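Long-range contacts in Sqt1 (Chaetomium thermophilum, PDB 4ZOY), which probably captures a newly made ribosomal protein as its dedicated chaperone during ribosome biogenesis, using an eight-bladed WD40 propeller: residues H14-F19 with E37-D42; A134-T139 with W167-D172; D243-V248 with G318-S323; D401-R406 with E444-R449. All blocks are in the same frame, centred on the assembly; numbering follows the deposited sequence. Where two conformers were deposited one is given.

Contact 1. Residues H14-F19 with E37-D42; sequences HKDSVF and EGDADD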
# COMPACT_ATOMS: atom_id res chain seq x y z
N HIS A 14 5.43 19.98 -5.14
CA HIS A 14 6.17 19.55 -3.95
C HIS A 14 7.61 20.03 -4.01
O HIS A 14 8.24 19.98 -5.06
CB HIS A 14 6.14 18.02 -3.81
CG HIS A 14 4.78 17.46 -3.53
ND1 HIS A 14 4.27 17.35 -2.25
CD2 HIS A 14 3.82 16.97 -4.35
CE1 HIS A 14 3.06 16.82 -2.30
NE2 HIS A 14 2.77 16.57 -3.57
N LYS A 15 8.15 20.48 -2.88
CA LYS A 15 9.52 20.99 -2.89
C LYS A 15 10.54 19.88 -2.71
O LYS A 15 11.71 20.04 -3.06
CB LYS A 15 9.71 22.05 -1.81
CG LYS A 15 8.83 23.27 -1.99
CD LYS A 15 9.08 24.31 -0.91
CE LYS A 15 8.24 25.55 -1.13
NZ LYS A 15 8.46 26.54 -0.05
N ASP A 16 10.11 18.75 -2.16
CA ASP A 16 11.02 17.64 -1.99
C ASP A 16 10.21 16.34 -2.07
O ASP A 16 9.09 16.35 -2.56
CB ASP A 16 11.78 17.75 -0.66
CG ASP A 16 13.17 17.15 -0.74
OD1 ASP A 16 13.47 16.33 -1.64
OD2 ASP A 16 14.02 17.50 0.11
N SER A 17 10.82 15.25 -1.60
CA SER A 17 10.28 13.89 -1.73
C SER A 17 8.78 13.79 -1.56
O SER A 17 8.21 14.27 -0.58
CB SER A 17 10.92 12.98 -0.69
OG SER A 17 12.34 13.05 -0.74
N VAL A 18 8.14 13.15 -2.54
CA VAL A 18 6.71 12.88 -2.46
C VAL A 18 6.55 11.42 -2.01
O VAL A 18 6.76 10.49 -2.80
CB VAL A 18 5.99 13.13 -3.80
CG1 VAL A 18 4.50 13.31 -3.55
CG2 VAL A 18 6.54 14.39 -4.49
N PHE A 19 6.21 11.24 -0.73
CA PHE A 19 6.22 9.92 -0.10
C PHE A 19 4.92 9.15 -0.24
O PHE A 19 4.93 7.92 -0.16
CB PHE A 19 6.51 10.04 1.40
CG PHE A 19 7.91 10.49 1.73
CD1 PHE A 19 9.00 9.75 1.31
CD2 PHE A 19 8.11 11.62 2.50
CE1 PHE A 19 10.29 10.16 1.64
CE2 PHE A 19 9.40 12.02 2.83
CZ PHE A 19 10.48 11.29 2.39
N GLU A 37 8.92 18.96 2.40
CA GLU A 37 9.23 20.22 1.73
C GLU A 37 10.70 20.56 1.78
O GLU A 37 11.10 21.63 1.31
CB GLU A 37 8.41 21.36 2.33
CG GLU A 37 6.93 21.27 2.00
CD GLU A 37 6.64 21.56 0.53
OE1 GLU A 37 6.82 20.65 -0.32
OE2 GLU A 37 6.21 22.69 0.22
N GLY A 38 11.51 19.66 2.31
CA GLY A 38 12.94 19.87 2.36
C GLY A 38 13.65 19.00 3.37
O GLY A 38 13.02 18.22 4.09
N ASP A 39 14.97 19.14 3.45
CA ASP A 39 15.76 18.26 4.30
C ASP A 39 16.23 18.91 5.59
O ASP A 39 16.86 18.26 6.42
CB ASP A 39 16.96 17.74 3.52
CG ASP A 39 16.54 16.91 2.34
OD1 ASP A 39 15.78 15.94 2.53
OD2 ASP A 39 16.96 17.24 1.21
N ALA A 40 15.92 20.19 5.76
CA ALA A 40 16.19 20.86 7.03
C ALA A 40 15.46 20.14 8.15
O ALA A 40 14.39 19.56 7.93
CB ALA A 40 15.77 22.32 6.96
N ASP A 41 16.03 20.17 9.35
CA ASP A 41 15.44 19.48 10.49
C ASP A 41 14.02 19.95 10.76
O ASP A 41 13.21 19.22 11.34
CB ASP A 41 16.30 19.69 11.74
CG ASP A 41 17.78 19.51 11.47
OD1 ASP A 41 18.36 18.51 11.94
OD2 ASP A 41 18.36 20.38 10.78
N ASP A 42 13.71 21.17 10.34
CA ASP A 42 12.42 21.79 10.63
C ASP A 42 11.51 21.90 9.41
O ASP A 42 10.48 22.57 9.47
CB ASP A 42 12.63 23.18 11.23
CG ASP A 42 13.25 24.15 10.23
OD1 ASP A 42 14.08 23.70 9.41
OD2 ASP A 42 12.92 25.35 10.28
O HOH W 1 6.24 18.00 -0.22
O HOH W 2 13.42 13.61 1.81
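Lys-15 and Glu-37 bring their CA atoms to within 4.7 Å of each other, where the loop leading into strand 18-23 passes the loop that leaves strand 30-36. The backbone is irregular on both sides here, and at Gly-38 it takes an extended form in which a CB would collide with the carbonyl oxygen of Glu-37. The Glu-37 side chain sets out away from 14-19, but its bend at chi2 (-70°) turns CD back over Lys-15. OE1 of Glu-37 accepts an almost straight bond (171°) from Lys-15 N at 2.9 Å, on its syn side but well tilted out of the carboxylate plane. The same OE1 takes a second bond at 2.7 Å from a water also bonded to His-14 ND1. Beside this grip runs the extended Lys-15 chain, its CG 3.5 Å from Glu-37 OE2, while NZ leads away. An alanine at Glu-37 would probably leave Lys-15 N and the bridging water without their shared acceptor. Asp-16 OD2 and Asp-39 OD2 lie 3.1 Å apart with carboxylate planes turned by 73°, a crowding of like charges likely to raise the proton affinity of one. His-14 NE2 bonds Thr-33 OG1 of strand 30-36, consistent with the His-Thr pair of WD repeats. Strand 18-23, begun here, is an edge strand of its blade, and Val-18 makes a backbone bond to Gly-473 on strand 468-473 of the adjoining sheet.

Contact 2. Residues A134-T139 with W167-D172; sequences AESQET and WVFTLD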
# COMPACT_ATOMS: atom_id res chain seq x y z
N ALA A 134 -10.70 17.63 11.89
CA ALA A 134 -10.06 17.25 13.14
C ALA A 134 -8.64 16.75 12.95
O ALA A 134 -8.27 16.25 11.88
CB ALA A 134 -10.89 16.17 13.84
N GLU A 135 -7.85 16.89 14.00
CA GLU A 135 -6.51 16.36 14.05
C GLU A 135 -6.34 15.49 15.29
O GLU A 135 -6.80 15.84 16.38
CB GLU A 135 -5.48 17.49 14.03
CG GLU A 135 -4.04 17.04 14.25
CD GLU A 135 -3.04 18.16 14.05
OE1 GLU A 135 -2.19 18.37 14.95
OE2 GLU A 135 -3.09 18.83 13.00
N SER A 136 -5.70 14.33 15.09
CA SER A 136 -5.38 13.40 16.17
C SER A 136 -3.86 13.18 16.19
O SER A 136 -3.24 13.07 15.13
CB SER A 136 -6.14 12.08 15.97
OG SER A 136 -5.61 11.04 16.77
N GLN A 137 -3.26 13.13 17.37
CA GLN A 137 -1.82 12.92 17.46
C GLN A 137 -1.47 11.99 18.63
O GLN A 137 -0.88 12.41 19.62
CB GLN A 137 -1.08 14.25 17.60
CG GLN A 137 0.43 14.16 17.40
CD GLN A 137 1.12 15.51 17.53
OE1 GLN A 137 0.49 16.51 17.89
NE2 GLN A 137 2.40 15.55 17.21
N GLU A 138 -1.84 10.72 18.50
CA GLU A 138 -1.61 9.74 19.55
C GLU A 138 -0.21 9.12 19.52
O GLU A 138 0.21 8.48 20.48
CB GLU A 138 -2.65 8.62 19.47
CG GLU A 138 -4.11 9.07 19.55
CD GLU A 138 -4.54 9.48 20.95
OE1 GLU A 138 -3.76 9.29 21.91
OE2 GLU A 138 -5.67 9.98 21.09
N THR A 139 0.49 9.27 18.40
CA THR A 139 1.84 8.73 18.25
C THR A 139 2.79 9.80 17.74
O THR A 139 2.35 10.89 17.37
CB THR A 139 1.88 7.53 17.28
OG1 THR A 139 1.78 7.99 15.93
CG2 THR A 139 0.74 6.55 17.58
N TRP A 167 -3.39 1.70 15.54
CA TRP A 167 -4.62 2.38 15.91
C TRP A 167 -5.68 2.18 14.84
O TRP A 167 -5.39 2.25 13.64
CB TRP A 167 -4.36 3.88 16.12
CG TRP A 167 -3.43 4.15 17.26
CD1 TRP A 167 -2.08 3.90 17.31
CD2 TRP A 167 -3.78 4.71 18.54
NE1 TRP A 167 -1.58 4.26 18.54
CE2 TRP A 167 -2.60 4.77 19.30
CE3 TRP A 167 -4.97 5.18 19.10
CZ2 TRP A 167 -2.58 5.27 20.61
CZ3 TRP A 167 -4.95 5.68 20.39
CH2 TRP A 167 -3.76 5.72 21.13
N VAL A 168 -6.92 1.94 15.26
CA VAL A 168 -8.04 1.89 14.35
C VAL A 168 -9.04 2.97 14.73
O VAL A 168 -9.48 3.02 15.88
CB VAL A 168 -8.72 0.50 14.36
CG1 VAL A 168 -9.88 0.47 13.38
CG2 VAL A 168 -7.70 -0.60 14.03
N PHE A 169 -9.36 3.85 13.78
CA PHE A 169 -10.26 4.97 14.03
C PHE A 169 -11.48 4.85 13.14
O PHE A 169 -11.37 4.39 12.00
CB PHE A 169 -9.60 6.32 13.74
CG PHE A 169 -8.38 6.60 14.54
CD1 PHE A 169 -8.48 7.13 15.81
CD2 PHE A 169 -7.11 6.35 14.01
CE1 PHE A 169 -7.33 7.41 16.57
CE2 PHE A 169 -5.97 6.63 14.75
CZ PHE A 169 -6.08 7.16 16.04
N THR A 170 -12.62 5.33 13.64
CA THR A 170 -13.78 5.47 12.77
C THR A 170 -14.18 6.94 12.72
O THR A 170 -14.21 7.62 13.74
CB THR A 170 -14.94 4.57 13.23
OG1 THR A 170 -14.57 3.21 12.99
CG2 THR A 170 -16.19 4.88 12.44
N LEU A 171 -14.43 7.42 11.50
CA LEU A 171 -14.72 8.82 11.25
C LEU A 171 -16.23 8.96 11.14
O LEU A 171 -16.84 8.60 10.13
CB LEU A 171 -13.99 9.29 9.97
CG LEU A 171 -12.49 8.98 10.04
CD1 LEU A 171 -11.73 9.53 8.83
CD2 LEU A 171 -11.85 9.48 11.33
N ASP A 172 -16.84 9.42 12.23
CA ASP A 172 -18.29 9.40 12.38
C ASP A 172 -18.76 10.49 13.35
O ASP A 172 -18.18 10.66 14.43
CB ASP A 172 -18.74 8.01 12.86
CG ASP A 172 -20.25 7.89 13.05
OD1 ASP A 172 -20.99 8.89 12.87
OD2 ASP A 172 -20.70 6.77 13.38
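Glu-138 lays its aliphatic chain across the six-membered ring of Trp-167, the two side chains crossing at about a right angle. CG of Glu-138 stands anti to its carbonyl carbon, and a further bend at chi2 (-75°) keeps CD close to the indole instead of letting the chain run straight on. Glu-138 CB sits over the face in a CH-pi contact, 3.6 Å from the centroid of the Trp-167 six-membered ring. Glu-138 CG follows at 3.6 Å from Trp-167 CZ3, and the carboxylate ends nearly parallel to the indole, its plane only 17° away, with its OE1 3.7 Å from Trp-167 CH2. At the pyrrole end, Thr-139 slides past in the opposite direction. Its CG2 comes within 3.4 Å of Trp-167 NE1, whose hydrogen is used by Ser-165 OG. Phe-169, two residues along the strand from Trp-167, points to the same side; Glu-138 CG lies at the edge of its ring, 4.5 Å from CZ. Ser-136 places OG anti to its own backbone N (chi1 165°), which carries it to 4.0 Å from the same Phe-169 CZ. Phe-169 is thus met more loosely than Trp-167. The contact joins neighbouring blades of the propeller: 134-139 runs from the outermost strand of one sheet into the link to the next, and 167-172 is the third strand of that next sheet, an interblade packing characteristic of the WD40 fold.

Contact 3. Residues D243-V248 with G318-S323; sequences DQRFAV and GTILAS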
# COMPACT_ATOMS: atom_id res chain seq x y z
N ASP A 243 9.38 -17.72 18.06
CA ASP A 243 8.86 -18.78 17.22
C ASP A 243 9.86 -19.04 16.08
O ASP A 243 9.85 -18.36 15.05
CB ASP A 243 7.47 -18.41 16.68
CG ASP A 243 6.45 -18.15 17.79
OD1 ASP A 243 6.08 -19.12 18.50
OD2 ASP A 243 5.98 -17.00 17.96
N GLN A 244 10.73 -20.03 16.28
CA GLN A 244 11.89 -20.27 15.42
C GLN A 244 11.53 -20.52 13.95
O GLN A 244 12.30 -20.18 13.05
CB GLN A 244 12.68 -21.47 15.94
CG GLN A 244 13.53 -21.17 17.17
CD GLN A 244 14.06 -22.43 17.83
OE1 GLN A 244 13.47 -23.50 17.72
NE2 GLN A 244 15.18 -22.30 18.54
N ARG A 245 10.37 -21.12 13.72
CA ARG A 245 9.95 -21.45 12.37
C ARG A 245 9.41 -20.19 11.67
O ARG A 245 9.24 -20.15 10.45
CB ARG A 245 8.91 -22.58 12.42
CG ARG A 245 8.17 -22.85 11.14
CD ARG A 245 9.17 -23.08 10.02
NE ARG A 245 8.50 -23.22 8.74
CZ ARG A 245 9.13 -23.46 7.60
NH1 ARG A 245 10.46 -23.55 7.58
NH2 ARG A 245 8.44 -23.60 6.46
N PHE A 246 9.19 -19.13 12.45
CA PHE A 246 8.62 -17.90 11.92
C PHE A 246 9.64 -16.77 11.81
O PHE A 246 9.54 -15.93 10.91
CB PHE A 246 7.46 -17.43 12.79
CG PHE A 246 6.82 -16.16 12.31
CD1 PHE A 246 6.04 -16.18 11.17
CD2 PHE A 246 7.03 -14.95 12.97
CE1 PHE A 246 5.46 -15.03 10.68
CE2 PHE A 246 6.43 -13.78 12.48
CZ PHE A 246 5.65 -13.83 11.33
N ALA A 247 10.60 -16.76 12.73
CA ALA A 247 11.51 -15.63 12.89
C ALA A 247 12.27 -15.27 11.62
O ALA A 247 12.94 -16.11 11.02
CB ALA A 247 12.49 -15.93 14.02
N VAL A 248 12.16 -14.01 11.22
CA VAL A 248 12.93 -13.50 10.09
C VAL A 248 13.94 -12.51 10.61
O VAL A 248 13.60 -11.37 10.93
CB VAL A 248 12.02 -12.83 9.03
CG1 VAL A 248 12.85 -12.17 7.95
CG2 VAL A 248 11.10 -13.86 8.41
N GLY A 318 -2.56 -19.64 12.54
CA GLY A 318 -1.31 -19.36 13.21
C GLY A 318 -0.19 -20.33 12.89
O GLY A 318 0.90 -20.21 13.44
N THR A 319 -0.45 -21.29 12.02
CA THR A 319 0.62 -22.19 11.64
C THR A 319 1.30 -21.69 10.37
O THR A 319 0.69 -20.99 9.54
CB THR A 319 0.12 -23.63 11.42
OG1 THR A 319 -0.71 -23.68 10.26
CG2 THR A 319 -0.67 -24.12 12.63
N ILE A 320 2.57 -22.02 10.24
CA ILE A 320 3.34 -21.66 9.07
C ILE A 320 3.09 -22.68 7.97
O ILE A 320 3.44 -23.86 8.10
CB ILE A 320 4.84 -21.61 9.37
CG1 ILE A 320 5.12 -20.80 10.63
CG2 ILE A 320 5.59 -21.08 8.16
CD1 ILE A 320 4.68 -19.37 10.56
N LEU A 321 2.54 -22.24 6.86
CA LEU A 321 2.14 -23.11 5.79
C LEU A 321 3.21 -23.20 4.69
O LEU A 321 3.20 -24.11 3.94
CB LEU A 321 0.83 -22.62 5.19
CG LEU A 321 -0.35 -22.58 6.16
CD1 LEU A 321 -1.55 -21.87 5.56
CD2 LEU A 321 -0.75 -23.97 6.58
N ALA A 322 4.05 -22.20 4.63
CA ALA A 322 5.14 -22.15 3.68
C ALA A 322 6.12 -21.06 4.08
O ALA A 322 5.77 -20.20 4.77
CB ALA A 322 4.64 -21.92 2.28
N SER A 323 7.39 -21.36 3.72
CA SER A 323 8.46 -20.39 3.93
C SER A 323 9.20 -20.25 2.62
O SER A 323 9.45 -21.24 1.95
CB SER A 323 9.41 -20.83 5.05
OG SER A 323 8.77 -20.83 6.31
O HOH W 3 5.92 -25.10 9.05
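Phe-246, which meets Ile-320 across the contact, shares one acceptor with Ala-247: Asp-243 O takes Phe-246 N at 2.8 Å and Ala-247 N at 2.9 Å. The turn held in this way lies on the link between two blades of the WD40 propeller, after strand 235-239 and before strand 252-257, and packs on strand 320-324, the outermost strand of the second blade. Phe-246 has CG anti to its backbone N (chi1 180°), and its side chain and that of Ile-320 cross at about a right angle. Ile-320 CD1 touches the edge of the ring, 3.5 Å from CD1 of Phe-246. Farther back on the same branch CG1 of Ile-320 lies 3.7 Å from Arg-245 CG, and the other branch, CG2, lies 3.7 Å from its NE. Leu-239 and Val-276 pack on the same isoleucine. An alanine at Ile-320 would probably open a gap at the edge of Phe-246 and set the Arg-245 chain freer to turn. In one of its two conformers Ser-323 OG lies over a face of the Arg-245 guanidinium, a placing less certain for that reason; it hydrogen-bonds Lys-274 NZ. A water bridges the two segments, donating to Ile-320 O at 2.9 Å and accepting a weak bond from Arg-245 NE at 3.2 Å.

Contact 4. Residues D401-R406 with E444-R449; sequences DGVVRR and EWKGHR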
# COMPACT_ATOMS: atom_id res chain seq x y z
N ASP A 401 14.83 2.66 -9.64
CA ASP A 401 15.46 2.95 -10.92
C ASP A 401 14.73 4.08 -11.64
O ASP A 401 15.16 4.54 -12.69
CB ASP A 401 15.56 1.68 -11.80
CG ASP A 401 14.21 1.07 -12.15
OD1 ASP A 401 13.19 1.46 -11.54
OD2 ASP A 401 14.20 0.21 -13.04
N GLY A 402 13.61 4.52 -11.07
CA GLY A 402 12.84 5.61 -11.65
C GLY A 402 11.84 5.19 -12.70
O GLY A 402 11.28 6.03 -13.39
N VAL A 403 11.59 3.88 -12.80
CA VAL A 403 10.72 3.35 -13.85
C VAL A 403 9.50 2.65 -13.25
O VAL A 403 9.57 2.07 -12.16
CB VAL A 403 11.49 2.38 -14.76
CG1 VAL A 403 10.65 1.96 -15.95
CG2 VAL A 403 12.79 3.04 -15.25
N VAL A 404 8.37 2.77 -13.94
CA VAL A 404 7.17 1.99 -13.64
C VAL A 404 7.02 0.95 -14.73
O VAL A 404 7.20 1.24 -15.91
CB VAL A 404 5.91 2.88 -13.58
CG1 VAL A 404 4.68 2.03 -13.22
CG2 VAL A 404 6.10 4.00 -12.59
N ARG A 405 6.73 -0.29 -14.34
CA ARG A 405 6.60 -1.35 -15.32
C ARG A 405 5.32 -2.14 -15.12
O ARG A 405 4.74 -2.14 -14.04
CB ARG A 405 7.81 -2.29 -15.26
CG ARG A 405 9.10 -1.63 -15.74
CD ARG A 405 10.25 -2.60 -15.96
NE ARG A 405 11.34 -1.87 -16.62
CZ ARG A 405 12.32 -1.26 -15.96
NH1 ARG A 405 12.38 -1.30 -14.64
NH2 ARG A 405 13.24 -0.58 -16.64
N ARG A 406 4.86 -2.80 -16.18
CA ARG A 406 3.74 -3.70 -16.02
C ARG A 406 4.09 -5.03 -16.63
O ARG A 406 4.73 -5.11 -17.69
CB ARG A 406 2.48 -3.14 -16.64
CG ARG A 406 1.31 -4.07 -16.31
CD ARG A 406 0.04 -3.43 -16.63
NE ARG A 406 -0.26 -2.29 -15.79
CZ ARG A 406 -1.15 -1.37 -16.11
NH1 ARG A 406 -1.78 -1.44 -17.29
NH2 ARG A 406 -1.42 -0.38 -15.29
N GLU A 444 6.66 -0.20 -20.15
CA GLU A 444 7.55 0.56 -19.29
C GLU A 444 7.19 2.02 -19.40
O GLU A 444 6.95 2.51 -20.50
CB GLU A 444 9.01 0.42 -19.70
CG GLU A 444 9.64 -0.93 -19.63
CD GLU A 444 11.11 -0.84 -19.98
OE1 GLU A 444 11.44 -0.27 -21.05
OE2 GLU A 444 11.93 -1.30 -19.19
N TRP A 445 7.19 2.74 -18.27
CA TRP A 445 6.95 4.17 -18.27
C TRP A 445 8.10 4.88 -17.61
O TRP A 445 8.38 4.67 -16.42
CB TRP A 445 5.65 4.50 -17.54
CG TRP A 445 4.40 3.99 -18.19
CD1 TRP A 445 3.68 4.61 -19.16
CD2 TRP A 445 3.69 2.79 -17.85
NE1 TRP A 445 2.57 3.85 -19.48
CE2 TRP A 445 2.55 2.74 -18.68
CE3 TRP A 445 3.91 1.75 -16.93
CZ2 TRP A 445 1.64 1.69 -18.62
CZ3 TRP A 445 2.99 0.70 -16.88
CH2 TRP A 445 1.87 0.69 -17.72
N LYS A 446 8.74 5.76 -18.38
CA LYS A 446 9.92 6.49 -17.90
C LYS A 446 9.59 7.96 -17.73
O LYS A 446 8.63 8.46 -18.30
CB LYS A 446 11.08 6.29 -18.87
CG LYS A 446 11.49 4.84 -19.05
CD LYS A 446 12.64 4.70 -20.05
CE LYS A 446 13.08 3.25 -20.16
NZ LYS A 446 14.16 3.08 -21.16
N GLY A 447 10.38 8.66 -16.91
CA GLY A 447 10.15 10.07 -16.70
C GLY A 447 10.72 10.56 -15.38
O GLY A 447 11.16 11.71 -15.27
N HIS A 448 10.69 9.71 -14.37
CA HIS A 448 11.33 10.05 -13.11
C HIS A 448 12.83 9.92 -13.26
O HIS A 448 13.32 9.16 -14.09
CB HIS A 448 10.86 9.16 -11.96
CG HIS A 448 9.49 9.49 -11.45
ND1 HIS A 448 9.25 10.50 -10.55
CD2 HIS A 448 8.29 8.92 -11.72
CE1 HIS A 448 7.95 10.56 -10.30
NE2 HIS A 448 7.35 9.61 -10.98
N ARG A 449 13.57 10.65 -12.43
CA ARG A 449 14.99 10.38 -12.30
C ARG A 449 15.18 9.05 -11.58
O ARG A 449 14.33 8.64 -10.78
CB ARG A 449 15.70 11.52 -11.55
CG ARG A 449 15.95 12.76 -12.41
CD ARG A 449 15.63 14.06 -11.64
NE ARG A 449 16.49 14.20 -10.49
CZ ARG A 449 16.31 15.03 -9.46
NH1 ARG A 449 15.27 15.86 -9.35
NH2 ARG A 449 17.22 15.00 -8.51
O HOH W 4 8.86 6.89 -14.41
O HOH W 5 12.53 7.08 -15.74
O HOH W 6 14.78 0.39 -19.07
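Arg-405 and Glu-444 both carry CG anti to the carbonyl carbon (chi1 -68° and -63°), and both chains continue extended, so that they lie side by side and point the same way. Arg-405 grips OE2 of Glu-444 side-on with two nitrogens in its guanidinium plane, NE at 2.7 Å and NH2 at 3.0 Å. Its NH1 bonds Asp-401 OD2 at 2.9 Å, on the syn lone pair, and Val-403 CG1 covers the centre of one guanidinium face. The rotation of the group is therefore fixed by two carboxylates at its edge. Beneath this network strands 404-408 and 441-445 pair antiparallel at the outer edge of a propeller blade. Val-404 N donates to Trp-445 O at 3.1 Å, and Trp-445 N donates back to Val-404 O at 2.8 Å. Asp-401 closes an Asx turn onto Val-403 N and also bonds His-371, consistent with the Asp-His pair of WD repeats. On the other side of the sheet from Arg-405, Val-404 CG1 packs 3.8 Å from Trp-445 CE3. Trp-445 CH2 lies over the centre of the Arg-406 guanidinium, which bonds Thr-396 and Gly-466. Gly-402 O receives two waters, one reaching Trp-445 O and the other Gly-447 N and His-448 O.

Contact 1 is the surface member of the set, a meeting of two loops; contacts 2, 3 and 4 are partly buried. Only contact 4 pairs neighbouring strands within one blade, and it alone combines backbone ladder bonds with a salt-bridge network. Contacts 2 and 3 both involve a link between blades, but in contact 2 the link meets the third strand of the following blade and in contact 3 its outermost strand; both rely on carbon packed against aromatic rings, with contact 3 adding a bridging water. Contacts 1 and 4 approach most closely, about 7 Å between nearest atoms, whereas contacts 2 and 4 lie on opposite sides of the chain's centre.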